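Local structure of Serine/threonine-protein kinase-like protein ACR4 (Arabidopsis thaliana, 7A0J) at residues M63-W71 / G80-Y91; K183-I194 / L233-A243. The protein acts as a plasma-membrane receptor kinase that, paired with the CLE40 peptide, controls formative cell division in root meristems, this chain being its extracellular beta-propeller domain. All coordinates share one frame; numbering follows the deposited sequence.

Interaction 1 (M63-W71 / G80-Y91); sequences MLSHQPYCW and GVPQPMTKGAEY. With EDO (1,2-ethanediol), chain G.
His66 turns its ring edge to Glu90. Its CB lies 3.9 Å from Glu90 CB and touches the carbonyl O of Tyr91. CG is anti to the carbonyl carbon (chi1 -64°), and ND1 donates to Glu90 OE2 at 2.9 Å, an imidazole N-H matched to a carboxylate oxygen. The oxygen is approached on its anti side; the two planes are only 13° apart, though ND1 lies somewhat off the carboxylate plane. In the backbone, Tyr91 N donates to His66 O at 2.7 Å. These residues belong to one propeller blade and its exit: strand 68-72 is an outermost strand of the antiparallel sheet 48-53, 57-62, 68-72, and 80-91 leads on to the next sheet. Gln67, extended beyond CG, brings NE2 to a lone pair of Ala89 O at 3.1 Å, while its OE1 rests against Val81 CG1. The compact ring of Pro68 packs against Tyr91, Met85 and Pro82, its CD 3.6 Å from Tyr91 CD1. Cys70 and Gly80 form a single antiparallel hydrogen-bonded pair. Gly80, whose positive phi suits glycine, lays CA over a face of Tyr69, 4.1 Å from the ring centroid, and Tyr69 OH shares a hydrogen bond with O2 of a 1,2-ethanediol.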
loop_
_atom_site.group_PDB
_atom_site.type_symbol
_atom_site.label_atom_id
_atom_site.label_comp_id
_atom_site.label_asym_id
_atom_site.label_seq_id
_atom_site.Cartn_x
_atom_site.Cartn_y
_atom_site.Cartn_z
ATOM N N MET A 63 -9.351 -13.544 3.682
ATOM C CA MET A 63 -9.196 -14.610 2.655
ATOM C C MET A 63 -10.552 -15.264 2.361
ATOM O O MET A 63 -10.795 -15.590 1.185
ATOM C CB MET A 63 -8.208 -15.679 3.128
ATOM C CG MET A 63 -7.840 -16.684 2.054
ATOM S SD MET A 63 -6.570 -17.839 2.616
ATOM C CE MET A 63 -7.552 -18.915 3.660
ATOM N N LEU A 64 -11.398 -15.451 3.380
ATOM C CA LEU A 64 -12.675 -16.211 3.266
ATOM C C LEU A 64 -13.812 -15.278 2.828
ATOM O O LEU A 64 -14.448 -15.580 1.801
ATOM C CB LEU A 64 -12.982 -16.886 4.606
ATOM C CG LEU A 64 -11.935 -17.889 5.094
ATOM C CD1 LEU A 64 -12.337 -18.489 6.432
ATOM C CD2 LEU A 64 -11.708 -18.990 4.069
ATOM N N SER A 65 -14.053 -14.193 3.568
ATOM C CA SER A 65 -15.200 -13.265 3.365
ATOM C C SER A 65 -14.891 -12.237 2.265
ATOM O O SER A 65 -15.853 -11.667 1.716
ATOM C CB SER A 65 -15.573 -12.582 4.651
ATOM O OG SER A 65 -14.568 -11.662 5.046
ATOM N N HIS A 66 -13.608 -11.999 1.968
ATOM C CA HIS A 66 -13.126 -11.021 0.954
ATOM C C HIS A 66 -13.596 -9.607 1.324
ATOM O O HIS A 66 -13.877 -8.814 0.404
ATOM C CB HIS A 66 -13.566 -11.441 -0.460
ATOM C CG HIS A 66 -12.980 -12.737 -0.913
ATOM N ND1 HIS A 66 -13.721 -13.686 -1.590
ATOM C CD2 HIS A 66 -11.735 -13.244 -0.792
ATOM C CE1 HIS A 66 -12.955 -14.721 -1.870
ATOM N NE2 HIS A 66 -11.731 -14.475 -1.389
ATOM N N GLN A 67 -13.666 -9.305 2.625
ATOM C CA GLN A 67 -14.057 -7.972 3.157
ATOM C C GLN A 67 -12.838 -7.324 3.807
ATOM O O GLN A 67 -11.972 -8.020 4.334
ATOM C CB GLN A 67 -15.212 -8.107 4.152
ATOM C CG GLN A 67 -16.495 -8.622 3.517
ATOM C CD GLN A 67 -17.694 -8.520 4.428
ATOM O OE1 GLN A 67 -17.585 -8.600 5.650
ATOM N NE2 GLN A 67 -18.861 -8.347 3.828
ATOM N N PRO A 68 -12.728 -5.977 3.785
ATOM C CA PRO A 68 -11.697 -5.287 4.556
ATOM C C PRO A 68 -11.914 -5.513 6.060
ATOM O O PRO A 68 -13.053 -5.583 6.487
ATOM C CB PRO A 68 -11.835 -3.803 4.180
ATOM C CG PRO A 68 -13.200 -3.676 3.526
ATOM C CD PRO A 68 -13.579 -5.053 3.021
ATOM N N TYR A 69 -10.819 -5.658 6.810
ATOM C CA TYR A 69 -10.810 -5.824 8.287
ATOM C C TYR A 69 -9.610 -5.066 8.860
ATOM O O TYR A 69 -8.459 -5.454 8.565
ATOM C CB TYR A 69 -10.760 -7.304 8.671
ATOM C CG TYR A 69 -10.939 -7.569 10.145
ATOM C CD1 TYR A 69 -12.204 -7.699 10.697
ATOM C CD2 TYR A 69 -9.848 -7.681 10.993
ATOM C CE1 TYR A 69 -12.382 -7.939 12.051
ATOM C CE2 TYR A 69 -10.008 -7.924 12.349
ATOM C CZ TYR A 69 -11.280 -8.054 12.880
ATOM O OH TYR A 69 -11.456 -8.297 14.211
ATOM N N CYS A 70 -9.880 -4.012 9.635
ATOM C CA CYS A 70 -8.857 -3.124 10.246
ATOM C C CYS A 70 -8.773 -3.384 11.753
ATOM O O CYS A 70 -9.805 -3.722 12.364
ATOM C CB CYS A 70 -9.171 -1.658 9.977
ATOM S SG CYS A 70 -9.389 -1.286 8.218
ATOM N N TRP A 71 -7.575 -3.234 12.321
ATOM C CA TRP A 71 -7.330 -3.285 13.785
ATOM C C TRP A 71 -6.330 -2.191 14.173
ATOM O O TRP A 71 -5.572 -1.725 13.292
ATOM C CB TRP A 71 -6.887 -4.686 14.223
ATOM C CG TRP A 71 -5.588 -5.167 13.654
ATOM C CD1 TRP A 71 -4.373 -5.149 14.270
ATOM C CD2 TRP A 71 -5.380 -5.801 12.380
ATOM N NE1 TRP A 71 -3.419 -5.706 13.465
ATOM C CE2 TRP A 71 -4.005 -6.114 12.297
ATOM C CE3 TRP A 71 -6.210 -6.122 11.298
ATOM C CZ2 TRP A 71 -3.448 -6.727 11.176
ATOM C CZ3 TRP A 71 -5.659 -6.732 10.194
ATOM C CH2 TRP A 71 -4.296 -7.028 10.134
ATOM N N GLY A 80 -12.352 -3.166 12.554
ATOM C CA GLY A 80 -13.111 -4.323 12.045
ATOM C C GLY A 80 -13.538 -4.106 10.604
ATOM O O GLY A 80 -12.850 -3.346 9.895
ATOM N N VAL A 81 -14.637 -4.739 10.185
ATOM C CA VAL A 81 -15.234 -4.562 8.827
ATOM C C VAL A 81 -15.919 -3.198 8.801
ATOM O O VAL A 81 -16.872 -2.973 9.545
ATOM C CB VAL A 81 -16.206 -5.704 8.471
ATOM C CG1 VAL A 81 -16.849 -5.498 7.108
ATOM C CG2 VAL A 81 -15.524 -7.064 8.536
ATOM N N PRO A 82 -15.459 -2.249 7.951
ATOM C CA PRO A 82 -15.928 -0.865 8.012
ATOM C C PRO A 82 -17.379 -0.704 7.537
ATOM O O PRO A 82 -17.728 -1.303 6.541
ATOM C CB PRO A 82 -14.974 -0.123 7.063
ATOM C CG PRO A 82 -14.561 -1.182 6.065
ATOM C CD PRO A 82 -14.474 -2.458 6.877
ATOM N N GLN A 83 -18.168 0.091 8.267
ATOM C CA GLN A 83 -19.555 0.489 7.903
ATOM C C GLN A 83 -19.514 1.877 7.267
ATOM O O GLN A 83 -18.661 2.685 7.623
ATOM C CB GLN A 83 -20.454 0.479 9.142
ATOM C CG GLN A 83 -20.747 -0.915 9.680
ATOM C CD GLN A 83 -21.566 -1.753 8.727
ATOM O OE1 GLN A 83 -22.415 -1.249 7.998
ATOM N NE2 GLN A 83 -21.307 -3.050 8.717
ATOM N N PRO A 84 -20.417 2.214 6.315
ATOM C CA PRO A 84 -21.442 1.294 5.814
ATOM C C PRO A 84 -20.872 0.155 4.955
ATOM O O PRO A 84 -20.014 0.409 4.132
ATOM C CB PRO A 84 -22.356 2.174 4.942
ATOM C CG PRO A 84 -21.961 3.603 5.268
ATOM C CD PRO A 84 -20.502 3.529 5.665
ATOM N N MET A 85 -21.367 -1.067 5.172
ATOM C CA MET A 85 -20.993 -2.285 4.405
ATOM C C MET A 85 -22.273 -3.014 3.989
ATOM O O MET A 85 -23.147 -3.211 4.857
ATOM C CB MET A 85 -20.126 -3.221 5.255
ATOM C CG MET A 85 -19.701 -4.499 4.545
ATOM S SD MET A 85 -18.655 -4.197 3.097
ATOM C CE MET A 85 -17.151 -3.613 3.878
ATOM N N THR A 86 -22.379 -3.375 2.708
ATOM C CA THR A 86 -23.444 -4.262 2.170
ATOM C C THR A 86 -23.128 -5.695 2.610
ATOM O O THR A 86 -21.975 -6.128 2.409
ATOM C CB THR A 86 -23.566 -4.116 0.647
ATOM O OG1 THR A 86 -23.942 -2.766 0.377
ATOM C CG2 THR A 86 -24.575 -5.059 0.031
ATOM N N LYS A 87 -24.104 -6.385 3.210
ATOM C CA LYS A 87 -23.977 -7.794 3.672
ATOM C C LYS A 87 -23.612 -8.679 2.472
ATOM O O LYS A 87 -24.312 -8.591 1.446
ATOM C CB LYS A 87 -25.277 -8.264 4.331
ATOM C CG LYS A 87 -25.216 -9.644 4.971
ATOM C CD LYS A 87 -26.458 -10.004 5.757
ATOM C CE LYS A 87 -26.517 -11.471 6.123
ATOM N NZ LYS A 87 -27.491 -11.733 7.210
ATOM N N GLY A 88 -22.543 -9.472 2.596
ATOM C CA GLY A 88 -22.088 -10.428 1.566
ATOM C C GLY A 88 -21.228 -9.784 0.488
ATOM O O GLY A 88 -20.818 -10.514 -0.436
ATOM N N ALA A 89 -20.951 -8.479 0.588
ATOM C CA ALA A 89 -20.103 -7.722 -0.365
ATOM C C ALA A 89 -18.673 -8.271 -0.319
ATOM O O ALA A 89 -18.155 -8.477 0.795
ATOM C CB ALA A 89 -20.131 -6.247 -0.042
ATOM N N GLU A 90 -18.073 -8.504 -1.491
ATOM C CA GLU A 90 -16.687 -9.021 -1.651
ATOM C C GLU A 90 -15.823 -7.955 -2.332
ATOM O O GLU A 90 -16.369 -7.163 -3.127
ATOM C CB GLU A 90 -16.687 -10.309 -2.472
ATOM C CG GLU A 90 -17.532 -11.411 -1.865
ATOM C CD GLU A 90 -17.428 -12.738 -2.595
ATOM O OE1 GLU A 90 -18.480 -13.298 -2.948
ATOM O OE2 GLU A 90 -16.293 -13.204 -2.808
ATOM N N TYR A 91 -14.522 -7.954 -2.029
ATOM C CA TYR A 91 -13.524 -6.968 -2.516
ATOM C C TYR A 91 -12.301 -7.712 -3.061
ATOM O O TYR A 91 -11.965 -8.795 -2.538
ATOM C CB TYR A 91 -13.174 -5.986 -1.394
ATOM C CG TYR A 91 -14.315 -5.077 -1.012
ATOM C CD1 TYR A 91 -15.304 -5.499 -0.138
ATOM C CD2 TYR A 91 -14.430 -3.806 -1.553
ATOM C CE1 TYR A 91 -16.369 -4.679 0.201
ATOM C CE2 TYR A 91 -15.486 -2.972 -1.225
ATOM C CZ TYR A 91 -16.460 -3.409 -0.343
ATOM O OH TYR A 91 -17.504 -2.595 -0.011
HETATM C C1 EDO G . -9.931 -10.401 16.935
HETATM O O1 EDO G . -10.755 -10.978 15.945
HETATM C C2 EDO G . -8.866 -9.533 16.375
HETATM O O2 EDO G . -9.359 -8.426 15.644
#

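Interaction 2 (K183-I194 / L233-A243); sequences KIAAGGYHVCGI and LLAVVGGKFYA
Ile194 and Val236 run antiparallel alongside one another, Ile194 CG1 lying 3.8 Å from Val236 CG1. Val236 CG1 also meets Ala185 CB, and CG2 presses on Cys192 CB at 3.6 Å, so a short beta-branched residue fits between three neighbours. Lys183 stretches out until NZ donates to Leu234 O. This is the face-to-face packing of adjacent propeller blades, here repeats 5 and 6: strand 235-238 runs at 18° to strand 183-186, and antiparallel to strand 190-194. Where the hairpins turn, glycines let the backbones touch; a CB on Gly187, Gly188 or Gly238 would clash, and Gly188 N bonds Gly239 O at 2.9 Å. His190, its CG set between the backbone N and the carbonyl carbon (chi1 81°), presents CE1 edge-on to Tyr242 O at 3.0 Å, while ND1 hydrogen-bonds a water that accepts from Tyr189 N. Replacing His190 with an alanine would probably open a gap beside Tyr242 O and Ala243 CB and leave that water without its ring partner. Tyr189 and Phe241 have near-parallel planes, 18° apart, but offset so far that there is little overlap; Lys240 lies alongside Tyr189, its CG 3.8 Å from Tyr189 CE2.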
loop_
_atom_site.group_PDB
_atom_site.type_symbol
_atom_site.label_atom_id
_atom_site.label_comp_id
_atom_site.label_asym_id
_atom_site.label_seq_id
_atom_site.Cartn_x
_atom_site.Cartn_y
_atom_site.Cartn_z
ATOM N N LYS A 183 3.157 -1.416 -12.374
ATOM C CA LYS A 183 2.993 -1.220 -10.907
ATOM C C LYS A 183 2.979 0.279 -10.583
ATOM O O LYS A 183 3.663 1.044 -11.293
ATOM C CB LYS A 183 4.115 -1.937 -10.146
ATOM C CG LYS A 183 4.126 -3.453 -10.299
ATOM C CD LYS A 183 5.063 -4.161 -9.350
ATOM C CE LYS A 183 4.996 -5.668 -9.479
ATOM N NZ LYS A 183 6.084 -6.328 -8.721
ATOM N N ILE A 184 2.208 0.677 -9.567
ATOM C CA ILE A 184 2.215 2.054 -8.985
ATOM C C ILE A 184 2.330 1.951 -7.459
ATOM O O ILE A 184 1.912 0.919 -6.890
ATOM C CB ILE A 184 0.975 2.869 -9.413
ATOM C CG1 ILE A 184 -0.338 2.166 -9.054
ATOM C CG2 ILE A 184 1.043 3.213 -10.895
ATOM C CD1 ILE A 184 -1.519 3.103 -8.946
ATOM N N ALA A 185 2.894 2.986 -6.834
ATOM C CA ALA A 185 2.999 3.148 -5.367
ATOM C C ALA A 185 2.760 4.617 -5.011
ATOM O O ALA A 185 3.670 5.443 -5.236
ATOM C CB ALA A 185 4.345 2.670 -4.881
ATOM N N ALA A 186 1.566 4.924 -4.502
ATOM C CA ALA A 186 1.193 6.253 -3.971
ATOM C C ALA A 186 1.967 6.499 -2.672
ATOM O O ALA A 186 2.040 5.572 -1.839
ATOM C CB ALA A 186 -0.299 6.331 -3.754
ATOM N N GLY A 187 2.559 7.689 -2.541
ATOM C CA GLY A 187 3.119 8.212 -1.281
ATOM C C GLY A 187 2.195 9.264 -0.700
ATOM O O GLY A 187 1.023 9.301 -1.114
ATOM N N GLY A 188 2.705 10.102 0.205
ATOM C CA GLY A 188 1.939 11.188 0.844
ATOM C C GLY A 188 1.300 12.111 -0.181
ATOM O O GLY A 188 0.059 12.238 -0.171
ATOM N N TYR A 189 2.115 12.729 -1.040
ATOM C CA TYR A 189 1.696 13.796 -1.991
ATOM C C TYR A 189 2.358 13.571 -3.355
ATOM O O TYR A 189 2.607 14.555 -4.082
ATOM C CB TYR A 189 2.026 15.167 -1.396
ATOM C CG TYR A 189 1.598 15.323 0.041
ATOM C CD1 TYR A 189 0.317 15.740 0.365
ATOM C CD2 TYR A 189 2.461 15.015 1.081
ATOM C CE1 TYR A 189 -0.090 15.868 1.683
ATOM C CE2 TYR A 189 2.069 15.137 2.405
ATOM C CZ TYR A 189 0.789 15.565 2.707
ATOM O OH TYR A 189 0.396 15.691 4.008
ATOM N N HIS A 190 2.616 12.306 -3.696
ATOM C CA HIS A 190 3.223 11.879 -4.983
ATOM C C HIS A 190 2.790 10.446 -5.302
ATOM O O HIS A 190 2.318 9.743 -4.382
ATOM C CB HIS A 190 4.752 11.990 -4.924
ATOM C CG HIS A 190 5.398 10.825 -4.252
ATOM N ND1 HIS A 190 5.622 10.793 -2.892
ATOM C CD2 HIS A 190 5.836 9.643 -4.739
ATOM C CE1 HIS A 190 6.185 9.647 -2.571
ATOM N NE2 HIS A 190 6.324 8.922 -3.686
ATOM N N VAL A 191 2.967 10.039 -6.559
ATOM C CA VAL A 191 2.861 8.625 -7.019
ATOM C C VAL A 191 4.121 8.306 -7.826
ATOM O O VAL A 191 4.523 9.158 -8.643
ATOM C CB VAL A 191 1.587 8.387 -7.852
ATOM C CG1 VAL A 191 1.406 6.916 -8.201
ATOM C CG2 VAL A 191 0.345 8.926 -7.159
ATOM N N CYS A 192 4.730 7.145 -7.576
ATOM C CA CYS A 192 5.785 6.543 -8.433
ATOM C C CYS A 192 5.199 5.311 -9.124
ATOM O O CYS A 192 4.489 4.538 -8.453
ATOM C CB CYS A 192 7.033 6.178 -7.638
ATOM S SG CYS A 192 7.942 7.618 -7.021
ATOM N N GLY A 193 5.466 5.162 -10.423
ATOM C CA GLY A 193 5.007 4.028 -11.244
ATOM C C GLY A 193 6.163 3.390 -11.986
ATOM O O GLY A 193 6.988 4.134 -12.547
ATOM N N ILE A 194 6.237 2.058 -11.965
ATOM C CA ILE A 194 7.174 1.264 -12.810
ATOM C C ILE A 194 6.520 1.121 -14.188
ATOM O O ILE A 194 5.454 0.479 -14.266
ATOM C CB ILE A 194 7.506 -0.093 -12.156
ATOM C CG1 ILE A 194 8.136 0.096 -10.772
ATOM C CG2 ILE A 194 8.393 -0.932 -13.065
ATOM C CD1 ILE A 194 8.305 -1.184 -9.986
ATOM N N LEU A 233 13.563 -1.340 -11.933
ATOM C CA LEU A 233 13.084 -1.656 -10.559
ATOM C C LEU A 233 12.090 -2.822 -10.612
ATOM O O LEU A 233 11.312 -2.887 -11.584
ATOM C CB LEU A 233 12.426 -0.414 -9.946
ATOM C CG LEU A 233 13.323 0.811 -9.763
ATOM C CD1 LEU A 233 12.656 1.824 -8.843
ATOM C CD2 LEU A 233 14.691 0.430 -9.216
ATOM N N LEU A 234 12.125 -3.699 -9.602
ATOM C CA LEU A 234 11.162 -4.819 -9.406
ATOM C C LEU A 234 9.957 -4.323 -8.601
ATOM O O LEU A 234 8.828 -4.746 -8.911
ATOM C CB LEU A 234 11.854 -5.972 -8.671
ATOM C CG LEU A 234 12.782 -6.839 -9.520
ATOM C CD1 LEU A 234 13.646 -7.725 -8.634
ATOM C CD2 LEU A 234 11.995 -7.683 -10.513
ATOM N N ALA A 235 10.197 -3.476 -7.594
ATOM C CA ALA A 235 9.171 -2.934 -6.673
ATOM C C ALA A 235 9.457 -1.459 -6.377
ATOM O O ALA A 235 10.627 -1.040 -6.477
ATOM C CB ALA A 235 9.140 -3.746 -5.403
ATOM N N VAL A 236 8.411 -0.707 -6.026
ATOM C CA VAL A 236 8.496 0.710 -5.572
ATOM C C VAL A 236 7.491 0.911 -4.431
ATOM O O VAL A 236 6.418 0.276 -4.463
ATOM C CB VAL A 236 8.260 1.690 -6.739
ATOM C CG1 VAL A 236 6.913 1.472 -7.412
ATOM C CG2 VAL A 236 8.417 3.141 -6.303
ATOM N N VAL A 237 7.849 1.743 -3.451
ATOM C CA VAL A 237 6.974 2.140 -2.309
ATOM C C VAL A 237 7.080 3.658 -2.134
ATOM O O VAL A 237 8.112 4.227 -2.537
ATOM C CB VAL A 237 7.346 1.386 -1.016
ATOM C CG1 VAL A 237 7.090 -0.108 -1.146
ATOM C CG2 VAL A 237 8.784 1.646 -0.586
ATOM N N GLY A 238 6.044 4.278 -1.565
ATOM C CA GLY A 238 5.972 5.731 -1.328
ATOM C C GLY A 238 5.832 6.051 0.149
ATOM O O GLY A 238 4.869 5.563 0.772
ATOM N N GLY A 239 6.775 6.826 0.691
ATOM C CA GLY A 239 6.650 7.498 1.997
ATOM C C GLY A 239 5.942 8.831 1.843
ATOM O O GLY A 239 5.408 9.090 0.745
ATOM N N LYS A 240 5.949 9.663 2.887
ATOM C CA LYS A 240 5.210 10.953 2.896
ATOM C C LYS A 240 5.882 11.945 1.937
ATOM O O LYS A 240 5.141 12.595 1.176
ATOM C CB LYS A 240 5.093 11.523 4.312
ATOM C CG LYS A 240 4.363 12.856 4.386
ATOM C CD LYS A 240 3.618 13.092 5.683
ATOM C CE LYS A 240 2.312 12.328 5.761
ATOM N NZ LYS A 240 1.212 13.180 6.268
ATOM N N PHE A 241 7.217 12.051 1.958
ATOM C CA PHE A 241 7.998 13.005 1.123
ATOM C C PHE A 241 9.160 12.302 0.407
ATOM O O PHE A 241 10.121 12.993 0.019
ATOM C CB PHE A 241 8.523 14.155 1.987
ATOM C CG PHE A 241 7.458 14.964 2.682
ATOM C CD1 PHE A 241 6.506 15.659 1.951
ATOM C CD2 PHE A 241 7.417 15.046 4.067
ATOM C CE1 PHE A 241 5.530 16.409 2.591
ATOM C CE2 PHE A 241 6.442 15.798 4.704
ATOM C CZ PHE A 241 5.499 16.477 3.965
ATOM N N TYR A 242 9.074 10.984 0.211
ATOM C CA TYR A 242 10.143 10.158 -0.415
ATOM C C TYR A 242 9.531 8.905 -1.048
ATOM O O TYR A 242 8.364 8.581 -0.763
ATOM C CB TYR A 242 11.202 9.772 0.623
ATOM C CG TYR A 242 10.764 8.688 1.575
ATOM C CD1 TYR A 242 10.202 8.999 2.802
ATOM C CD2 TYR A 242 10.883 7.350 1.238
ATOM C CE1 TYR A 242 9.783 8.008 3.677
ATOM C CE2 TYR A 242 10.463 6.348 2.096
ATOM C CZ TYR A 242 9.910 6.677 3.320
ATOM O OH TYR A 242 9.499 5.693 4.170
ATOM N N ALA A 243 10.322 8.215 -1.872
ATOM C CA ALA A 243 10.019 6.874 -2.424
ATOM C C ALA A 243 11.257 5.986 -2.272
ATOM O O ALA A 243 12.370 6.536 -2.157
ATOM C CB ALA A 243 9.590 6.987 -3.868
HETATM O O HOH W 1 3.468 3.191 -1.383
HETATM O O HOH W 2 5.054 13.040 -1.220
#

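How the interactions relate
Interaction 1 and interaction 2 lie on opposite sides of the chain's centre, about 26 Å apart between centres and about 16 Å between nearest atoms, with no touch. They lie at different depths: the centre of interaction 1 is about 18 Å from the chain's centre, that of interaction 2 about 9 Å. The first ties strand 68-72, which closes the sheet of repeat 2, to the loop that leads away from it; the second joins the hairpins that open repeats 5 and 6. Each holds one half of a blade disulfide, Cys70 with Cys59 and Cys192 with Cys204. A 1,2-ethanediol, probably from the crystallisation liquor, lies at Tyr69 and a separate one near His190.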